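PDB 5LXZ: secreted protein from Streptomyces lividans TK24, which probably oxidises substrates at a mononuclear copper-radical site, as a member of the AA5 (galactose oxidase-like) family. Local coordinates for residues Thr141-Arg152 with Gly170-Gln179; Ala314-Arg325 with Met348-Leu356. The protein carries 1 engineered substitution. All blocks are in the same frame, centred on the assembly; numbering follows the deposited sequence.

Contact 1. Residues Thr141-Arg152 with Gly170-Gln179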
loop_
_atom_site.group_PDB
_atom_site.type_symbol
_atom_site.label_atom_id
_atom_site.label_comp_id
_atom_site.label_asym_id
_atom_site.label_seq_id
_atom_site.Cartn_x
_atom_site.Cartn_y
_atom_site.Cartn_z
ATOM N N THR A 141 30.280 6.578 3.259
ATOM C CA THR A 141 30.624 7.967 2.985
ATOM C C THR A 141 30.119 8.430 1.608
ATOM O O THR A 141 30.185 7.692 0.631
ATOM C CB THR A 141 32.145 8.162 3.107
ATOM O OG1 THR A 141 32.528 7.885 4.464
ATOM C CG2 THR A 141 32.568 9.567 2.774
ATOM N N PHE A 142 29.645 9.659 1.584
ATOM C CA PHE A 142 29.165 10.347 0.387
ATOM C C PHE A 142 29.728 11.720 0.357
ATOM O O PHE A 142 29.942 12.328 1.412
ATOM C CB PHE A 142 27.640 10.363 0.339
ATOM C CG PHE A 142 27.058 8.980 0.390
ATOM C CD1 PHE A 142 26.876 8.327 1.618
ATOM C CD2 PHE A 142 26.786 8.275 -0.764
ATOM C CE1 PHE A 142 26.420 7.047 1.657
ATOM C CE2 PHE A 142 26.301 6.981 -0.715
ATOM C CZ PHE A 142 26.144 6.362 0.489
ATOM N N VAL A 143 29.976 12.214 -0.856
ATOM C CA VAL A 143 30.648 13.489 -1.057
ATOM C C VAL A 143 29.753 14.456 -1.813
ATOM O O VAL A 143 29.138 14.050 -2.802
ATOM C CB VAL A 143 31.927 13.258 -1.887
ATOM C CG1 VAL A 143 32.787 14.509 -1.874
ATOM C CG2 VAL A 143 32.713 12.074 -1.341
ATOM N N SER A 144 29.689 15.711 -1.387
ATOM C CA SER A 144 28.957 16.709 -2.143
ATOM C C SER A 144 29.738 17.136 -3.403
ATOM O O SER A 144 30.957 17.089 -3.421
ATOM C CB SER A 144 28.685 17.932 -1.290
ATOM O OG SER A 144 29.923 18.549 -0.881
ATOM N N LYS A 145 29.012 17.540 -4.440
ATOM C CA LYS A 145 29.616 18.019 -5.696
ATOM C C LYS A 145 29.591 19.540 -5.837
ATOM O O LYS A 145 30.323 20.127 -6.654
ATOM C CB LYS A 145 28.916 17.353 -6.887
ATOM C CG LYS A 145 29.037 15.834 -6.922
ATOM C CD LYS A 145 30.467 15.381 -7.142
ATOM C CE LYS A 145 30.556 13.866 -7.212
ATOM N NZ LYS A 145 31.970 13.434 -7.224
ATOM N N ASP A 146 28.773 20.177 -5.032
ATOM C CA ASP A 146 28.640 21.598 -4.952
ATOM C C ASP A 146 28.666 22.034 -3.507
ATOM O O ASP A 146 28.342 21.265 -2.598
ATOM C CB ASP A 146 27.299 22.059 -5.541
ATOM C CG ASP A 146 27.371 22.329 -7.028
ATOM O OD1 ASP A 146 28.436 22.794 -7.512
ATOM O OD2 ASP A 146 26.356 22.066 -7.695
ATOM N N PRO A 147 28.972 23.309 -3.276
ATOM C CA PRO A 147 28.820 23.878 -1.943
ATOM C C PRO A 147 27.369 23.998 -1.560
ATOM O O PRO A 147 26.480 24.042 -2.440
ATOM C CB PRO A 147 29.471 25.270 -2.066
ATOM C CG PRO A 147 29.306 25.593 -3.498
ATOM C CD PRO A 147 29.461 24.315 -4.247
ATOM N N VAL A 148 27.121 24.020 -0.252
ATOM C CA VAL A 148 25.801 24.237 0.280
ATOM C C VAL A 148 25.841 25.224 1.425
ATOM O O VAL A 148 26.708 25.128 2.330
ATOM C CB VAL A 148 25.099 22.926 0.741
ATOM C CG1 VAL A 148 25.889 22.203 1.835
ATOM C CG2 VAL A 148 23.642 23.201 1.169
ATOM N N LEU A 149 24.880 26.133 1.374
ATOM C CA LEU A 149 24.661 27.143 2.370
ATOM C C LEU A 149 23.535 26.672 3.253
ATOM O O LEU A 149 22.386 26.577 2.812
ATOM C CB LEU A 149 24.263 28.460 1.707
ATOM C CG LEU A 149 23.833 29.554 2.683
ATOM C CD1 LEU A 149 25.060 29.954 3.490
ATOM C CD2 LEU A 149 23.246 30.748 1.936
ATOM N N VAL A 150 23.858 26.367 4.503
ATOM C CA VAL A 150 22.871 25.912 5.444
ATOM C C VAL A 150 22.540 27.089 6.327
ATOM O O VAL A 150 23.435 27.588 7.020
ATOM C CB VAL A 150 23.390 24.752 6.324
ATOM C CG1 VAL A 150 22.214 24.147 7.086
ATOM C CG2 VAL A 150 24.126 23.717 5.499
ATOM N N PRO A 151 21.283 27.543 6.294
ATOM C CA PRO A 151 20.959 28.774 7.040
ATOM C C PRO A 151 21.086 28.581 8.524
ATOM O O PRO A 151 21.081 27.439 9.038
ATOM C CB PRO A 151 19.493 29.066 6.694
ATOM C CG PRO A 151 19.079 28.043 5.679
ATOM C CD PRO A 151 20.111 26.969 5.601
ATOM N N ARG A 152 21.192 29.704 9.227
ATOM C CA ARG A 152 21.095 29.719 10.667
ATOM C C ARG A 152 19.814 29.038 11.097
ATOM O O ARG A 152 18.821 29.057 10.384
ATOM C CB ARG A 152 21.125 31.170 11.209
ATOM C CG ARG A 152 19.877 31.995 10.964
ATOM C CD ARG A 152 20.102 33.461 11.334
ATOM N NE ARG A 152 18.828 34.128 11.607
ATOM C CZ ARG A 152 18.149 34.867 10.726
ATOM N NH1 ARG A 152 18.627 35.053 9.503
ATOM N NH2 ARG A 152 16.993 35.427 11.069
ATOM N N GLY A 170 18.274 25.194 10.855
ATOM C CA GLY A 170 18.347 25.558 9.469
ATOM C C GLY A 170 18.565 24.277 8.658
ATOM O O GLY A 170 19.270 23.353 9.124
ATOM N N LEU A 171 17.995 24.251 7.459
ATOM C CA LEU A 171 18.003 23.077 6.579
ATOM C C LEU A 171 18.525 23.468 5.231
ATOM O O LEU A 171 18.046 24.450 4.630
ATOM C CB LEU A 171 16.594 22.495 6.451
ATOM C CG LEU A 171 15.879 22.036 7.724
ATOM C CD1 LEU A 171 14.470 21.546 7.436
ATOM C CD2 LEU A 171 16.650 20.966 8.474
ATOM N N GLY A 172 19.511 22.734 4.750
ATOM C CA GLY A 172 20.080 22.925 3.442
ATOM C C GLY A 172 20.216 21.597 2.731
ATOM O O GLY A 172 20.908 20.715 3.226
ATOM N N ARG A 173 19.595 21.465 1.571
ATOM C CA ARG A 173 19.701 20.247 0.773
ATOM C C ARG A 173 20.839 20.289 -0.202
ATOM O O ARG A 173 21.040 21.294 -0.883
ATOM C CB ARG A 173 18.400 19.987 0.032
ATOM C CG ARG A 173 17.239 19.888 0.988
ATOM C CD ARG A 173 15.980 19.304 0.412
ATOM N NE ARG A 173 15.764 19.682 -0.976
ATOM C CZ ARG A 173 14.918 19.074 -1.809
ATOM N NH1 ARG A 173 14.135 18.048 -1.410
ATOM N NH2 ARG A 173 14.832 19.526 -3.057
ATOM N N ILE A 174 21.554 19.181 -0.332
ATOM C CA ILE A 174 22.657 19.057 -1.265
ATOM C C ILE A 174 22.779 17.629 -1.800
ATOM O O ILE A 174 22.675 16.651 -1.040
ATOM C CB ILE A 174 23.954 19.543 -0.605
ATOM C CG1 ILE A 174 25.079 19.683 -1.613
ATOM C CG2 ILE A 174 24.380 18.663 0.566
ATOM C CD1 ILE A 174 24.824 20.807 -2.619
ATOM N N TYR A 175 23.025 17.491 -3.102
ATOM C CA TYR A 175 23.267 16.201 -3.688
ATOM C C TYR A 175 24.623 15.685 -3.198
ATOM O O TYR A 175 25.635 16.414 -3.239
ATOM C CB TYR A 175 23.203 16.270 -5.232
ATOM C CG TYR A 175 23.558 14.979 -5.890
ATOM C CD1 TYR A 175 22.640 13.903 -5.934
ATOM C CD2 TYR A 175 24.816 14.768 -6.445
ATOM C CE1 TYR A 175 22.958 12.709 -6.517
ATOM C CE2 TYR A 175 25.149 13.550 -7.035
ATOM C CZ TYR A 175 24.228 12.526 -7.070
ATOM O OH TYR A 175 24.547 11.335 -7.610
ATOM N N VAL A 176 24.647 14.432 -2.779
ATOM C CA VAL A 176 25.846 13.732 -2.428
ATOM C C VAL A 176 25.954 12.432 -3.192
ATOM O O VAL A 176 24.956 11.865 -3.626
ATOM C CB VAL A 176 25.992 13.500 -0.907
ATOM C CG1 VAL A 176 25.958 14.821 -0.177
ATOM C CG2 VAL A 176 24.924 12.545 -0.394
ATOM N N GLU A 177 27.180 11.966 -3.396
ATOM C CA GLU A 177 27.440 10.787 -4.184
ATOM C C GLU A 177 28.590 9.984 -3.621
ATOM O O GLU A 177 29.567 10.571 -3.130
ATOM C CB GLU A 177 27.779 11.263 -5.590
ATOM C CG GLU A 177 27.860 10.205 -6.660
ATOM C CD GLU A 177 27.959 10.865 -8.024
ATOM O OE1 GLU A 177 26.913 11.203 -8.591
ATOM O OE2 GLU A 177 29.104 11.036 -8.508
ATOM N N ALA A 178 28.540 8.679 -3.769
ATOM C CA ALA A 178 29.664 7.821 -3.379
ATOM C C ALA A 178 30.886 8.151 -4.246
ATOM O O ALA A 178 30.747 8.551 -5.376
ATOM C CB ALA A 178 29.312 6.366 -3.543
ATOM N N GLN A 179 32.056 7.954 -3.674
ATOM C CA GLN A 179 33.314 8.173 -4.423
ATOM C C GLN A 179 33.529 7.128 -5.503
ATOM O O GLN A 179 34.066 7.439 -6.578
ATOM C CB GLN A 179 34.479 8.189 -3.434
ATOM C CG GLN A 179 34.350 9.330 -2.423
ATOM C CD GLN A 179 35.207 9.152 -1.186
ATOM O OE1 GLN A 179 36.271 9.753 -1.092
ATOM N NE2 GLN A 179 34.739 8.340 -0.225
HETATM O O HOH W 1 32.321 7.241 -0.907
HETATM O O HOH W 2 26.365 18.479 -4.706
HETATM O O HOH W 3 31.402 10.689 -7.024
#
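Ile-174 and Val-148 interlock where strand 164-177 of the GlxA beta-barrel domain runs alongside the chain that bends away from it at Lys-145. Strand 141-144 is antiparallel to it and joined by one reciprocal pair of bonds, Val-143 N to Glu-177 O at 2.8 Å and Glu-177 N to Val-143 O at 2.9 Å. After the bend the backbones separate briefly at Val-148 and Ile-174, where side chains fill the gap, and close again at Val-150 and Gly-172. CB of Ile-174 meets CB of Val-148 at 3.8 Å, while the CD1 tip, carried by a CG1 that stands anti to the backbone N (chi1 -169°), reaches the carbonyl oxygens of Asp-146 and Pro-147. Gly-172 has no CB, and one there would be tight against Val-148 CG2 and Val-150 CA; Val-150 CG1 rests 3.7 Å from Gly-170 O. At the other end Phe-142 lays its CB against CG2 of Val-176 (3.6 Å), with CE2 near Ala-178 CB.

Glu-177 is crossed obliquely by the bent chain of Lys-145, with OE2 3.4 Å from CE; the ion pair is long, and a water bridges Lys-145 NZ and OE2. A leucine here would probably leave that water and the Tyr-175 hydroxyl without their carboxylate acceptor. Glu-177 OE1 accepts from Asp-106 N and, on its anti lone pair, from Tyr-175 OH at 2.6 Å.

Contact 2. Residues Ala314-Arg325 with Met348-Leu356; sequences ANAGYGPDDVGR and MLETANTVL. With ACT (acetate ion), chain E.
The backbones of Asn-315 and Glu-350 meet in a single bridge at the head of the type II turn Leu-349 to Ala-352: Thr-351 N gives a 2.9 Å bond to Asn-315 O, nearly in line with the carbonyl, and Asn-315 N makes only a weak one back to Leu-349 O. Beside the bridge the side chain of Glu-350 reaches into the loop 314-325, its CG 3.5 Å from OD1 of Asn-315, whose ND2 is hydrogen-bonded to Gly-313 O; amide and carboxylate are turned 79° apart. Gly-317 lets the carboxylate in: its CA lies 3.4 Å from Glu-350 OE2, and a CB there would strike OE1. In this seven-bladed propeller of Kelch repeats, the loop links two strands of one blade, and the turn leads into strand 353-356 of the next. Arg-325, bent at chi2 (-82°), brings its guanidinium almost coplanar with the carboxylate, NH1 donating to the anti lone pair of OE2 at 2.8 Å. Its NE is held by Pro-320 O at 2.9 Å, which fixes the rotation of the group, while Gly-374 N binds OE1 of Glu-350. On the flank of the bridge, CB of Ala-314 packs 3.2 Å from Thr-354 OG1, a hydroxyl bonded to Ser-312.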
loop_
_atom_site.group_PDB
_atom_site.type_symbol
_atom_site.label_atom_id
_atom_site.label_comp_id
_atom_site.label_asym_id
_atom_site.label_seq_id
_atom_site.Cartn_x
_atom_site.Cartn_y
_atom_site.Cartn_z
ATOM N N ALA A 314 5.035 -4.968 7.119
ATOM C CA ALA A 314 5.138 -4.670 5.685
ATOM C C ALA A 314 5.056 -3.176 5.480
ATOM O O ALA A 314 4.293 -2.490 6.187
ATOM C CB ALA A 314 4.031 -5.363 4.898
ATOM N N ASN A 315 5.860 -2.657 4.567
ATOM C CA ASN A 315 5.952 -1.208 4.368
ATOM C C ASN A 315 6.662 -0.931 3.061
ATOM O O ASN A 315 7.222 -1.831 2.489
ATOM C CB ASN A 315 6.751 -0.548 5.516
ATOM C CG ASN A 315 8.221 -0.919 5.510
ATOM O OD1 ASN A 315 9.024 -0.226 4.926
ATOM N ND2 ASN A 315 8.563 -2.063 6.095
ATOM N N ALA A 316 6.601 0.302 2.604
ATOM C CA ALA A 316 7.193 0.711 1.319
ATOM C C ALA A 316 8.551 1.373 1.484
ATOM O O ALA A 316 9.137 1.832 0.489
ATOM C CB ALA A 316 6.237 1.610 0.546
ATOM N N GLY A 317 9.068 1.389 2.698
ATOM C CA GLY A 317 10.404 1.877 2.991
ATOM C C GLY A 317 10.475 3.314 3.459
ATOM O O GLY A 317 9.469 3.922 3.831
ATOM N N TYR A 318 11.698 3.843 3.474
ATOM C CA TYR A 318 12.056 5.143 4.044
ATOM C C TYR A 318 12.114 5.118 5.559
ATOM O O TYR A 318 11.553 4.235 6.216
ATOM C CB TYR A 318 11.194 6.304 3.535
ATOM C CG TYR A 318 11.309 6.509 2.052
ATOM C CD1 TYR A 318 12.390 7.207 1.531
ATOM C CD2 TYR A 318 10.359 6.011 1.167
ATOM C CE1 TYR A 318 12.531 7.396 0.174
ATOM C CE2 TYR A 318 10.480 6.215 -0.198
ATOM C CZ TYR A 318 11.600 6.886 -0.679
ATOM O OH TYR A 318 11.751 7.088 -2.057
ATOM N N GLY A 319 12.783 6.103 6.115
ATOM C CA GLY A 319 13.071 6.131 7.517
ATOM C C GLY A 319 14.160 5.184 7.919
ATOM O O GLY A 319 14.699 4.410 7.103
ATOM N N PRO A 320 14.468 5.175 9.190
ATOM C CA PRO A 320 15.595 4.358 9.678
ATOM C C PRO A 320 15.274 2.876 9.719
ATOM O O PRO A 320 14.083 2.488 9.696
ATOM C CB PRO A 320 15.816 4.882 11.068
ATOM C CG PRO A 320 14.532 5.438 11.469
ATOM C CD PRO A 320 13.845 5.972 10.251
ATOM N N ASP A 321 16.304 2.062 9.851
ATOM C CA ASP A 321 16.114 0.617 9.900
ATOM C C ASP A 321 15.799 0.086 11.278
ATOM O O ASP A 321 15.620 -1.125 11.430
ATOM C CB ASP A 321 17.313 -0.119 9.308
ATOM C CG ASP A 321 18.565 0.092 10.080
ATOM O OD1 ASP A 321 18.582 0.683 11.193
ATOM O OD2 ASP A 321 19.615 -0.275 9.476
ATOM N N ASP A 322 15.682 0.939 12.263
ATOM C CA ASP A 322 15.602 0.497 13.664
ATOM C C ASP A 322 14.506 1.170 14.478
ATOM O O ASP A 322 14.497 1.115 15.704
ATOM C CB ASP A 322 16.967 0.684 14.324
ATOM C CG ASP A 322 17.374 2.136 14.484
ATOM O OD1 ASP A 322 16.770 3.092 13.935
ATOM O OD2 ASP A 322 18.382 2.345 15.197
ATOM N N VAL A 323 13.561 1.786 13.770
ATOM C CA VAL A 323 12.399 2.361 14.391
ATOM C C VAL A 323 11.246 1.928 13.504
ATOM O O VAL A 323 11.237 2.200 12.302
ATOM C CB VAL A 323 12.430 3.900 14.420
ATOM C CG1 VAL A 323 11.168 4.444 15.040
ATOM C CG2 VAL A 323 13.681 4.375 15.165
ATOM N N GLY A 324 10.238 1.318 14.104
ATOM C CA GLY A 324 9.030 0.997 13.379
ATOM C C GLY A 324 9.155 -0.102 12.357
ATOM O O GLY A 324 8.418 -0.132 11.378
ATOM N N ARG A 325 10.133 -0.978 12.541
ATOM C CA ARG A 325 10.380 -2.026 11.622
ATOM C C ARG A 325 9.952 -3.370 12.166
ATOM O O ARG A 325 10.037 -4.371 11.453
ATOM C CB ARG A 325 11.869 -2.063 11.226
ATOM C CG ARG A 325 12.307 -0.808 10.559
ATOM C CD ARG A 325 11.951 -0.818 9.125
ATOM N NE ARG A 325 12.535 0.328 8.431
ATOM C CZ ARG A 325 12.605 0.427 7.106
ATOM N NH1 ARG A 325 12.259 -0.589 6.358
ATOM N NH2 ARG A 325 13.123 1.526 6.550
ATOM N N MET A 348 13.284 -8.513 5.202
ATOM C CA MET A 348 12.678 -8.518 3.848
ATOM C C MET A 348 11.206 -8.232 3.971
ATOM O O MET A 348 10.386 -9.008 3.469
ATOM C CB MET A 348 12.908 -9.831 3.124
ATOM C CG MET A 348 14.370 -10.194 3.086
ATOM S SD MET A 348 14.581 -11.686 2.069
ATOM C CE MET A 348 16.002 -12.445 2.822
ATOM N N LEU A 349 10.873 -7.131 4.659
ATOM C CA LEU A 349 9.476 -6.737 4.811
ATOM C C LEU A 349 9.086 -5.576 3.918
ATOM O O LEU A 349 7.877 -5.370 3.692
ATOM C CB LEU A 349 9.225 -6.371 6.265
ATOM C CG LEU A 349 9.213 -7.571 7.211
ATOM C CD1 LEU A 349 9.179 -7.091 8.674
ATOM C CD2 LEU A 349 7.994 -8.430 6.908
ATOM N N GLU A 350 10.034 -4.841 3.352
ATOM C CA GLU A 350 9.670 -3.825 2.379
ATOM C C GLU A 350 9.094 -4.473 1.147
ATOM O O GLU A 350 9.644 -5.449 0.626
ATOM C CB GLU A 350 10.890 -2.989 1.981
ATOM C CG GLU A 350 11.343 -2.055 3.115
ATOM C CD GLU A 350 12.357 -0.986 2.711
ATOM O OE1 GLU A 350 12.599 -0.782 1.489
ATOM O OE2 GLU A 350 12.897 -0.325 3.640
ATOM N N THR A 351 7.978 -3.951 0.639
ATOM C CA THR A 351 7.343 -4.456 -0.589
ATOM C C THR A 351 6.673 -5.830 -0.412
ATOM O O THR A 351 6.323 -6.471 -1.401
ATOM C CB THR A 351 8.257 -4.373 -1.841
ATOM O OG1 THR A 351 9.197 -5.475 -1.898
ATOM C CG2 THR A 351 8.980 -3.068 -1.889
ATOM N N ALA A 352 6.488 -6.288 0.820
ATOM C CA ALA A 352 5.689 -7.450 1.118
ATOM C C ALA A 352 4.206 -7.100 1.092
ATOM O O ALA A 352 3.843 -5.939 1.330
ATOM C CB ALA A 352 6.048 -7.971 2.483
ATOM N N ASN A 353 3.355 -8.074 0.841
ATOM C CA ASN A 353 1.933 -7.867 0.959
ATOM C C ASN A 353 1.478 -8.388 2.306
ATOM O O ASN A 353 2.146 -9.235 2.936
ATOM C CB ASN A 353 1.190 -8.478 -0.243
ATOM C CG ASN A 353 -0.050 -7.706 -0.606
ATOM O OD1 ASN A 353 -0.799 -7.293 0.305
ATOM N ND2 ASN A 353 -0.272 -7.442 -1.858
ATOM N N THR A 354 0.306 -7.928 2.750
ATOM C CA THR A 354 -0.302 -8.340 3.993
ATOM C C THR A 354 -1.779 -8.548 3.735
ATOM O O THR A 354 -2.406 -7.675 3.119
ATOM C CB THR A 354 -0.197 -7.264 5.073
ATOM O OG1 THR A 354 1.158 -6.816 5.193
ATOM C CG2 THR A 354 -0.681 -7.788 6.397
ATOM N N VAL A 355 -2.317 -9.638 4.259
ATOM C CA VAL A 355 -3.750 -9.944 4.156
ATOM C C VAL A 355 -4.263 -10.388 5.490
ATOM O O VAL A 355 -3.624 -11.226 6.152
ATOM C CB VAL A 355 -3.992 -11.077 3.112
ATOM C CG1 VAL A 355 -5.440 -11.444 3.026
ATOM C CG2 VAL A 355 -3.542 -10.631 1.734
ATOM N N LEU A 356 -5.434 -9.864 5.854
ATOM C CA LEU A 356 -6.235 -10.405 6.953
ATOM C C LEU A 356 -6.979 -11.594 6.355
ATOM O O LEU A 356 -7.833 -11.401 5.490
ATOM C CB LEU A 356 -7.159 -9.349 7.522
ATOM C CG LEU A 356 -8.178 -9.806 8.555
ATOM C CD1 LEU A 356 -7.576 -10.630 9.665
ATOM C CD2 LEU A 356 -8.853 -8.580 9.113
HETATM C C ACT E . 11.242 0.136 17.599
HETATM O O ACT E . 10.642 1.204 17.412
HETATM O OXT ACT E . 11.035 -0.841 16.851
HETATM C CH3 ACT E . 12.222 0.050 18.737
HETATM O O HOH W 4 4.803 -3.390 1.619
HETATM O O HOH W 5 13.953 2.009 3.380
#

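In the fold
Contact 1 closes before contact 2 opens along the chain, and the two share no strand or sheet. Their centres lie about 28 Å apart, with the nearest atoms about 11 Å from one another. Contact 1 belongs to the beta-barrel domain, its centre about 32 Å from the centre of the chain; contact 2 is buried in the propeller, its centre about 10 Å from that of the chain, and joins the blade running from strand 301-303 to strand 337-339 to the one that begins with strand 353-356. The side chain of Ala-316 lies about 7 Å from a copper ion, that of Arg-173 about 11 Å from a copper ion. Such a pair illustrates how a multidomain chain holds each module together by its own local contacts.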